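Local coordinates for hydrogenase expression/formation protein HypE (Desulfovibrio vulgaris subsp. vulgaris, PDB 2Z1U) that binds ATP and magnesium ions and acts in hydrogenase maturation, probably in the ATP-dependent step that makes the cyanide ligands of the active-site iron, at residues G149-V153 with D154-S158; C276-E280 with E281-A285; D160-R163 with P164-I168. All blocks are in the same frame, centred on the assembly; numbering follows the deposited sequence.

Overall arrangement
All three interactions are local bends of one chain, found where it enters or leaves the strands of two sheets. Interaction 1 is a surface turn after strand 141-151, packed through small apolar groups with no hydrogen bond across it. The other two are partly buried and lie side by side at the end of one sheet: interaction 3 leads into strand 167-170, interaction 2 leaves its neighbour 275-278, and their centres lie about 9 Å apart. Interaction 2 is held by backbone bonds opening a helix, whereas interaction 3 adds a side-chain carboxylate and a water to a beta turn. Interactions 1 and 3 also meet, where Arg161 NH1 lies 3.0 Å from Ala156 O, a probable hydrogen bond.

Interaction 1. Residues G149-V153 with D154-S158; sequences GEILV and DPAPS
Between Val153 and Ala156 the chain folds over on itself just after strand 141-151, and the two CA atoms come within 5.2 Å of each other. The bend turns on the cis peptide bond between Asp154 and Pro155; the extended backbone of both residues is that of a type VIb turn, a class that needs no hydrogen bond to close it, and none forms across this one. Proline suits the place because its ring makes the cis form accessible.

The methyl of Ala156 sits inside the bend. Its CB is 3.4 Å from Val153 O and 3.9 Å from Ile151 CG2, the branch that reaches it because it lies anti to the backbone N. Alanine is small enough to fit there. Val153 lays CG2 alongside the returning chain, 3.8 Å from Pro155 O and 4.3 Å from Pro157 CD, while its side chain also rests on Val209 of helix 202-212. Ile151 packs in addition against Arg44 of the second subunit, so the bend borders the dimer interface. This is a cis-proline turn in the connection between the two sheets of a PurM-like (AIR synthase-related) two-domain fold.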
ATOM      1  N   GLY A 149     -12.000   3.949  -4.785  1.00 52.65           N
ATOM      2  CA  GLY A 149     -13.433   4.172  -4.816  1.00 54.33           C
ATOM      3  C   GLY A 149     -13.894   5.080  -5.942  1.00 54.61           C
ATOM      4  O   GLY A 149     -13.098   5.790  -6.555  1.00 55.09           O
ATOM      5  N   GLU A 150     -15.197   5.073  -6.178  1.00 54.45           N
ATOM      6  CA  GLU A 150     -15.824   5.872  -7.223  1.00 54.97           C
ATOM      7  C   GLU A 150     -16.345   7.193  -6.625  1.00 54.42           C
ATOM      8  O   GLU A 150     -17.147   7.185  -5.687  1.00 53.74           O
ATOM      9  CB  GLU A 150     -16.948   5.052  -7.872  1.00 55.02           C
ATOM     10  CG  GLU A 150     -16.401   3.783  -8.555  1.00 56.04           C
ATOM     11  CD  GLU A 150     -17.453   2.709  -8.823  1.00 56.84           C
ATOM     12  OE1 GLU A 150     -18.227   2.370  -7.893  1.00 59.64           O
ATOM     13  OE2 GLU A 150     -17.484   2.197  -9.968  1.00 57.74           O
ATOM     14  N   ILE A 151     -15.883   8.325  -7.152  1.00 54.41           N
ATOM     15  CA  ILE A 151     -16.360   9.617  -6.652  1.00 54.70           C
ATOM     16  C   ILE A 151     -17.837   9.803  -7.000  1.00 55.14           C
ATOM     17  O   ILE A 151     -18.264   9.505  -8.126  1.00 54.23           O
ATOM     18  CB  ILE A 151     -15.463  10.808  -7.075  1.00 55.15           C
ATOM     19  CG1 ILE A 151     -14.115  10.715  -6.342  1.00 55.10           C
ATOM     20  CG2 ILE A 151     -16.133  12.148  -6.734  1.00 53.96           C
ATOM     21  CD1 ILE A 151     -13.000  11.507  -6.951  1.00 56.31           C
ATOM     22  N   LEU A 152     -18.605  10.252  -6.006  1.00 54.91           N
ATOM     23  CA  LEU A 152     -20.068  10.298  -6.093  1.00 56.02           C
ATOM     24  C   LEU A 152     -20.633  11.652  -6.508  1.00 56.25           C
ATOM     25  O   LEU A 152     -21.783  11.735  -6.923  1.00 56.00           O
ATOM     26  CB  LEU A 152     -20.703   9.866  -4.763  1.00 55.74           C
ATOM     27  CG  LEU A 152     -20.419   8.442  -4.269  1.00 56.53           C
ATOM     28  CD1 LEU A 152     -20.815   8.311  -2.806  1.00 57.40           C
ATOM     29  CD2 LEU A 152     -21.131   7.396  -5.127  1.00 57.22           C
ATOM     30  N   VAL A 153     -19.832  12.709  -6.388  1.00 57.02           N
ATOM     31  CA  VAL A 153     -20.325  14.073  -6.627  1.00 57.77           C
ATOM     32  C   VAL A 153     -19.278  14.986  -7.242  1.00 58.29           C
ATOM     33  O   VAL A 153     -18.077  14.784  -7.049  1.00 58.24           O
ATOM     34  CB  VAL A 153     -20.834  14.760  -5.327  1.00 57.64           C
ATOM     35  CG1 VAL A 153     -22.200  14.241  -4.932  1.00 58.14           C
ATOM     36  CG2 VAL A 153     -19.826  14.621  -4.180  1.00 57.72           C
ATOM     37  N   ASP A 154     -19.756  15.996  -7.973  1.00 58.89           N
ATOM     38  CA  ASP A 154     -18.906  17.068  -8.476  1.00 59.39           C
ATOM     39  C   ASP A 154     -19.609  18.412  -8.263  1.00 59.16           C
ATOM     40  O   ASP A 154     -20.729  18.598  -8.739  1.00 59.27           O
ATOM     41  CB  ASP A 154     -18.566  16.852  -9.956  1.00 60.06           C
ATOM     42  CG  ASP A 154     -17.328  17.626 -10.395  1.00 61.84           C
ATOM     43  OD1 ASP A 154     -17.376  18.869 -10.444  1.00 65.00           O
ATOM     44  OD2 ASP A 154     -16.301  16.988 -10.703  1.00 66.05           O
ATOM     45  N   PRO A 155     -18.965  19.345  -7.527  1.00 58.67           N
ATOM     46  CA  PRO A 155     -17.659  19.172  -6.875  1.00 58.31           C
ATOM     47  C   PRO A 155     -17.704  18.243  -5.655  1.00 57.58           C
ATOM     48  O   PRO A 155     -18.727  18.161  -4.965  1.00 57.92           O
ATOM     49  CB  PRO A 155     -17.292  20.600  -6.451  1.00 58.45           C
ATOM     50  CG  PRO A 155     -18.582  21.299  -6.311  1.00 58.73           C
ATOM     51  CD  PRO A 155     -19.514  20.695  -7.310  1.00 58.76           C
ATOM     52  N   ALA A 156     -16.594  17.557  -5.408  1.00 56.55           N
ATOM     53  CA  ALA A 156     -16.461  16.617  -4.296  1.00 55.77           C
ATOM     54  C   ALA A 156     -15.832  17.315  -3.082  1.00 55.11           C
ATOM     55  O   ALA A 156     -15.254  18.401  -3.235  1.00 55.89           O
ATOM     56  CB  ALA A 156     -15.621  15.427  -4.731  1.00 55.58           C
ATOM     57  N   PRO A 157     -15.961  16.725  -1.869  1.00 54.19           N
ATOM     58  CA  PRO A 157     -15.351  17.382  -0.711  1.00 53.62           C
ATOM     59  C   PRO A 157     -13.825  17.442  -0.819  1.00 53.27           C
ATOM     60  O   PRO A 157     -13.208  16.579  -1.426  1.00 52.62           O
ATOM     61  CB  PRO A 157     -15.811  16.518   0.478  1.00 53.39           C
ATOM     62  CG  PRO A 157     -17.007  15.756  -0.039  1.00 53.45           C
ATOM     63  CD  PRO A 157     -16.659  15.489  -1.469  1.00 54.10           C
ATOM     64  N   SER A 158     -13.243  18.497  -0.246  1.00 53.70           N
ATOM     65  CA  SER A 158     -11.820  18.777  -0.349  1.00 53.97           C
ATOM     66  C   SER A 158     -11.407  19.720   0.781  1.00 53.65           C
ATOM     67  O   SER A 158     -12.168  20.610   1.155  1.00 53.58           O
ATOM     68  CB  SER A 158     -11.518  19.419  -1.703  1.00 54.02           C
ATOM     69  OG  SER A 158     -10.130  19.665  -1.848  1.00 57.59           O
TER

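Interaction 2. Residues C276-E280 with E281-A285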
ATOM      1  N   CYS A 276     -17.385  17.191   9.292  1.00 50.61           N
ATOM      2  CA  CYS A 276     -18.125  17.547   8.102  1.00 50.33           C
ATOM      3  C   CYS A 276     -18.367  19.053   8.083  1.00 49.66           C
ATOM      4  O   CYS A 276     -18.958  19.613   9.002  1.00 48.59           O
ATOM      5  CB  CYS A 276     -19.456  16.773   8.054  1.00 50.44           C
ATOM      6  SG  CYS A 276     -20.598  17.273   6.748  1.00 53.41           S
ATOM      7  N   ILE A 277     -17.905  19.694   7.016  1.00 49.79           N
ATOM      8  CA  ILE A 277     -18.065  21.145   6.847  1.00 49.69           C
ATOM      9  C   ILE A 277     -18.892  21.389   5.583  1.00 49.94           C
ATOM     10  O   ILE A 277     -18.622  20.787   4.538  1.00 50.38           O
ATOM     11  CB  ILE A 277     -16.682  21.864   6.826  1.00 49.36           C
ATOM     12  CG1 ILE A 277     -15.979  21.651   8.172  1.00 49.58           C
ATOM     13  CG2 ILE A 277     -16.835  23.376   6.570  1.00 49.03           C
ATOM     14  CD1 ILE A 277     -14.503  22.028   8.220  1.00 48.68           C
ATOM     15  N   LEU A 278     -19.908  22.247   5.709  1.00 50.69           N
ATOM     16  CA  LEU A 278     -20.921  22.490   4.678  1.00 51.09           C
ATOM     17  C   LEU A 278     -21.719  23.783   4.974  1.00 51.75           C
ATOM     18  O   LEU A 278     -21.791  24.213   6.130  1.00 51.80           O
ATOM     19  CB  LEU A 278     -21.871  21.281   4.587  1.00 51.35           C
ATOM     20  CG  LEU A 278     -23.092  21.135   5.520  1.00 50.94           C
ATOM     21  CD1 LEU A 278     -23.867  19.925   5.076  1.00 48.22           C
ATOM     22  CD2 LEU A 278     -22.719  21.018   6.998  1.00 50.57           C
ATOM     23  N   PRO A 279     -22.356  24.389   3.945  1.00 52.29           N
ATOM     24  CA  PRO A 279     -23.158  25.598   4.183  1.00 52.56           C
ATOM     25  C   PRO A 279     -24.195  25.439   5.292  1.00 53.37           C
ATOM     26  O   PRO A 279     -24.730  24.346   5.514  1.00 52.99           O
ATOM     27  CB  PRO A 279     -23.879  25.814   2.850  1.00 52.72           C
ATOM     28  CG  PRO A 279     -22.998  25.189   1.847  1.00 52.13           C
ATOM     29  CD  PRO A 279     -22.378  23.998   2.524  1.00 52.25           C
ATOM     30  N   GLU A 280     -24.490  26.554   5.956  1.00 54.29           N
ATOM     31  CA  GLU A 280     -25.406  26.595   7.088  1.00 55.76           C
ATOM     32  C   GLU A 280     -26.775  25.960   6.821  1.00 55.96           C
ATOM     33  O   GLU A 280     -27.296  25.259   7.688  1.00 56.18           O
ATOM     34  CB  GLU A 280     -25.546  28.045   7.592  1.00 55.83           C
ATOM     35  CG  GLU A 280     -26.423  28.249   8.829  1.00 59.17           C
ATOM     36  CD  GLU A 280     -26.123  27.283   9.968  1.00 62.86           C
ATOM     37  OE1 GLU A 280     -27.092  26.726  10.546  1.00 64.62           O
ATOM     38  OE2 GLU A 280     -24.932  27.080  10.286  1.00 64.34           O
ATOM     39  N   GLU A 281     -27.345  26.171   5.635  1.00 56.40           N
ATOM     40  CA  GLU A 281     -28.730  25.721   5.386  1.00 57.09           C
ATOM     41  C   GLU A 281     -28.878  24.202   5.206  1.00 56.72           C
ATOM     42  O   GLU A 281     -29.991  23.667   5.229  1.00 56.61           O
ATOM     43  CB  GLU A 281     -29.413  26.519   4.251  1.00 57.62           C
ATOM     44  CG  GLU A 281     -29.212  25.983   2.827  1.00 59.63           C
ATOM     45  CD  GLU A 281     -27.952  26.507   2.158  1.00 62.92           C
ATOM     46  OE1 GLU A 281     -27.159  27.229   2.816  1.00 64.77           O
ATOM     47  OE2 GLU A 281     -27.757  26.197   0.964  1.00 63.73           O
ATOM     48  N   ARG A 282     -27.746  23.517   5.050  1.00 56.50           N
ATOM     49  CA  ARG A 282     -27.711  22.062   4.987  1.00 56.06           C
ATOM     50  C   ARG A 282     -27.252  21.420   6.296  1.00 55.54           C
ATOM     51  O   ARG A 282     -27.275  20.193   6.420  1.00 55.12           O
ATOM     52  CB  ARG A 282     -26.796  21.606   3.850  1.00 56.22           C
ATOM     53  CG  ARG A 282     -27.511  21.280   2.552  1.00 57.82           C
ATOM     54  CD  ARG A 282     -27.414  22.402   1.532  1.00 60.42           C
ATOM     55  NE  ARG A 282     -27.051  21.874   0.219  1.00 61.65           N
ATOM     56  CZ  ARG A 282     -27.917  21.496  -0.716  1.00 62.83           C
ATOM     57  NH1 ARG A 282     -29.225  21.590  -0.503  1.00 63.51           N
ATOM     58  NH2 ARG A 282     -27.471  21.022  -1.870  1.00 62.59           N
ATOM     59  N   ALA A 283     -26.850  22.250   7.265  1.00 54.88           N
ATOM     60  CA  ALA A 283     -26.198  21.783   8.499  1.00 54.10           C
ATOM     61  C   ALA A 283     -27.073  20.864   9.343  1.00 53.73           C
ATOM     62  O   ALA A 283     -26.617  19.841   9.854  1.00 52.68           O
ATOM     63  CB  ALA A 283     -25.726  22.971   9.335  1.00 54.66           C
ATOM     64  N   GLU A 284     -28.335  21.251   9.471  1.00 53.58           N
ATOM     65  CA  GLU A 284     -29.330  20.521  10.240  1.00 53.98           C
ATOM     66  C   GLU A 284     -29.609  19.132   9.632  1.00 53.52           C
ATOM     67  O   GLU A 284     -29.575  18.119  10.339  1.00 53.43           O
ATOM     68  CB  GLU A 284     -30.596  21.378  10.345  1.00 54.35           C
ATOM     69  CG  GLU A 284     -31.197  21.479  11.736  1.00 56.59           C
ATOM     70  CD  GLU A 284     -30.191  21.807  12.818  1.00 58.82           C
ATOM     71  OE1 GLU A 284     -29.582  22.903  12.788  1.00 62.17           O
ATOM     72  OE2 GLU A 284     -30.019  20.969  13.726  1.00 59.76           O
ATOM     73  N   ALA A 285     -29.836  19.084   8.318  1.00 53.00           N
ATOM     74  CA  ALA A 285     -30.019  17.812   7.602  1.00 52.20           C
ATOM     75  C   ALA A 285     -28.784  16.896   7.726  1.00 51.45           C
ATOM     76  O   ALA A 285     -28.925  15.707   8.006  1.00 51.07           O
ATOM     77  CB  ALA A 285     -30.387  18.058   6.138  1.00 52.20           C
TER
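Two backbone hydrogen bonds close the opening turn of helix 280-291: Arg282 N donates to Pro279 O at 3.2 Å, and Ala283 N to Glu280 O at 3.1 Å. The second is the straighter, at 158°, and both donors stand above the carbonyl planes. Each spans three residues, the spacing of a 3-10 turn. The helix belongs to a beta-alpha-beta crossover from strand 275-278 to the parallel strand 300-306, passing strand 167-170, which lies between them in the sheet.

Proline suits the junction, since a residue at the head of a helix need not offer an N-H to a preceding carbonyl. Acidic residues probably also gain there from the helix dipole. Glu281 bends at chi2 and folds back, bringing OE1 to 3.6 Å from Pro279 CB. Glu280 turns the other way and forms a salt bridge with Arg301 of strand 300-306; Glu284, one helical turn on, binds the same arginine, which would ease the repulsion between the two carboxylates.

On the strand side of the turn, Leu278 fills the angle between strand and helix. Its CG lies between the backbone N and the carbonyl carbon (chi1 85°), which directs the two methyls at the helix. The side chain crosses that of Arg282 at about a right angle: CD1 touches Arg282 CB at 3.6 Å, and CD2 lies 3.9 Å from Ala283 CA.

Interaction 3. Residues D160-R163 with P164-I168; sequences DRAR and PGDAI
Arg163 and Asp166 grip each other at the two ends of a type II beta turn. Asp166 N donates to Arg163 O at 3.1 Å, the bond that closes the turn, while Arg163 N donates in return to Asp166 OD2 at 2.8 Å, nearly straight at 171°.

The conformation of Asp166 makes the second bond possible. With CG anti to the carbonyl carbon (chi1 -78°), the carboxylate folds back across the turn, and its CG comes to 3.0 Å from Arg163 O. The N-H of Arg163 meets OD2 from well above the carboxylate plane. OD2 is also hydrogen-bonded to His216 ND1, probably as acceptor; with the Arg163 N-H and a bound water this would be consistent with an ionised carboxylate.

Arg163 sets its CG between its own backbone N and carbonyl carbon, which brings it obliquely to the oxygen end of the carboxylate, 3.4 Å from Asp166 OD1. From there the chain runs extended to NE, and the guanidinium is turned 43° from the carboxylate plane. NE stays 4.2 Å from Asp166 OD1, with no N-H aimed at that oxygen: the charges attract without forming a salt bridge. The water joins the parts instead, donating to Pro164 O and, at 2.8 Å, to Asp166 OD1, and accepting a weak bond from Arg163 NE.

Pro164 and Gly165 suit the middle of the turn: the ring fixes phi at the first corner, and at the second the positive phi would press a CB against the preceding carbonyl oxygen. A Pro-Gly type II turn of this kind, tied again by the aspartate at its end, here leads the chain into strand 167-170 of the C-terminal AIR synthase-related domain.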
ATOM      1  N   ASP A 160      -9.626  22.221   0.907  1.00 54.26           N
ATOM      2  CA  ASP A 160      -9.583  23.631   0.506  1.00 55.11           C
ATOM      3  C   ASP A 160     -10.948  24.270   0.211  1.00 55.42           C
ATOM      4  O   ASP A 160     -11.013  25.397  -0.293  1.00 55.31           O
ATOM      5  CB  ASP A 160      -8.599  23.832  -0.665  1.00 55.41           C
ATOM      6  CG  ASP A 160      -9.065  23.194  -1.968  1.00 56.40           C
ATOM      7  OD1 ASP A 160     -10.071  22.448  -1.991  1.00 58.64           O
ATOM      8  OD2 ASP A 160      -8.397  23.434  -2.991  1.00 58.54           O
ATOM      9  N   ARG A 161     -12.034  23.575   0.552  1.00 55.64           N
ATOM     10  CA  ARG A 161     -13.384  24.045   0.195  1.00 55.22           C
ATOM     11  C   ARG A 161     -14.249  24.598   1.341  1.00 55.44           C
ATOM     12  O   ARG A 161     -15.427  24.940   1.123  1.00 55.23           O
ATOM     13  CB  ARG A 161     -14.132  22.936  -0.572  1.00 55.61           C
ATOM     14  CG  ARG A 161     -13.521  22.611  -1.943  1.00 55.08           C
ATOM     15  CD  ARG A 161     -14.454  21.761  -2.829  1.00 55.30           C
ATOM     16  NE  ARG A 161     -15.711  22.460  -3.082  1.00 55.63           N
ATOM     17  CZ  ARG A 161     -16.932  21.953  -2.905  1.00 55.51           C
ATOM     18  NH1 ARG A 161     -17.098  20.696  -2.504  1.00 52.87           N
ATOM     19  NH2 ARG A 161     -17.995  22.720  -3.145  1.00 53.26           N
ATOM     20  N   ALA A 162     -13.677  24.705   2.544  1.00 55.12           N
ATOM     21  CA  ALA A 162     -14.368  25.356   3.659  1.00 55.40           C
ATOM     22  C   ALA A 162     -14.492  26.845   3.348  1.00 55.72           C
ATOM     23  O   ALA A 162     -13.515  27.483   2.961  1.00 55.74           O
ATOM     24  CB  ALA A 162     -13.627  25.153   4.967  1.00 55.12           C
ATOM     25  N   ARG A 163     -15.697  27.382   3.485  1.00 56.13           N
ATOM     26  CA  ARG A 163     -15.949  28.778   3.145  1.00 57.09           C
ATOM     27  C   ARG A 163     -16.687  29.500   4.284  1.00 56.16           C
ATOM     28  O   ARG A 163     -17.361  28.849   5.090  1.00 55.76           O
ATOM     29  CB  ARG A 163     -16.693  28.861   1.796  1.00 57.46           C
ATOM     30  CG  ARG A 163     -18.195  28.529   1.845  1.00 59.54           C
ATOM     31  CD  ARG A 163     -18.976  29.256   0.726  1.00 59.44           C
ATOM     32  NE  ARG A 163     -20.437  29.222   0.891  1.00 63.88           N
ATOM     33  CZ  ARG A 163     -21.286  28.579   0.082  1.00 65.15           C
ATOM     34  NH1 ARG A 163     -20.834  27.902  -0.965  1.00 66.29           N
ATOM     35  NH2 ARG A 163     -22.598  28.621   0.309  1.00 65.53           N
ATOM     36  N   PRO A 164     -16.528  30.846   4.391  1.00 55.56           N
ATOM     37  CA  PRO A 164     -17.235  31.635   5.405  1.00 55.06           C
ATOM     38  C   PRO A 164     -18.720  31.292   5.534  1.00 54.36           C
ATOM     39  O   PRO A 164     -19.419  31.184   4.525  1.00 54.53           O
ATOM     40  CB  PRO A 164     -17.060  33.083   4.915  1.00 55.27           C
ATOM     41  CG  PRO A 164     -15.752  33.057   4.169  1.00 55.03           C
ATOM     42  CD  PRO A 164     -15.610  31.674   3.583  1.00 55.63           C
ATOM     43  N   GLY A 165     -19.181  31.120   6.771  1.00 53.33           N
ATOM     44  CA  GLY A 165     -20.575  30.779   7.046  1.00 52.46           C
ATOM     45  C   GLY A 165     -20.875  29.290   7.163  1.00 52.06           C
ATOM     46  O   GLY A 165     -21.970  28.915   7.587  1.00 52.13           O
ATOM     47  N   ASP A 166     -19.908  28.449   6.782  1.00 51.31           N
ATOM     48  CA  ASP A 166     -20.039  26.987   6.890  1.00 51.03           C
ATOM     49  C   ASP A 166     -20.170  26.540   8.346  1.00 50.82           C
ATOM     50  O   ASP A 166     -19.501  27.086   9.230  1.00 50.71           O
ATOM     51  CB  ASP A 166     -18.828  26.287   6.275  1.00 50.27           C
ATOM     52  CG  ASP A 166     -18.878  26.228   4.755  1.00 50.40           C
ATOM     53  OD1 ASP A 166     -19.873  26.671   4.136  1.00 49.30           O
ATOM     54  OD2 ASP A 166     -17.904  25.717   4.173  1.00 50.17           O
ATOM     55  N   ALA A 167     -21.023  25.546   8.587  1.00 49.80           N
ATOM     56  CA  ALA A 167     -21.070  24.901   9.887  1.00 49.03           C
ATOM     57  C   ALA A 167     -19.972  23.839   9.963  1.00 48.52           C
ATOM     58  O   ALA A 167     -19.583  23.266   8.945  1.00 48.61           O
ATOM     59  CB  ALA A 167     -22.437  24.286  10.122  1.00 49.37           C
ATOM     60  N   ILE A 168     -19.452  23.597  11.162  1.00 47.97           N
ATOM     61  CA  ILE A 168     -18.485  22.523  11.383  1.00 47.79           C
ATOM     62  C   ILE A 168     -19.174  21.527  12.269  1.00 47.43           C
ATOM     63  O   ILE A 168     -19.597  21.864  13.381  1.00 47.05           O
ATOM     64  CB  ILE A 168     -17.177  23.004  12.069  1.00 47.95           C
ATOM     65  CG1 ILE A 168     -16.523  24.144  11.289  1.00 49.14           C
ATOM     66  CG2 ILE A 168     -16.189  21.831  12.221  1.00 45.34           C
ATOM     67  CD1 ILE A 168     -15.340  24.820  12.029  1.00 48.26           C
TER
HETATM   68  O   HOH W   1     -21.101  29.063   3.473  1.00 52.03           O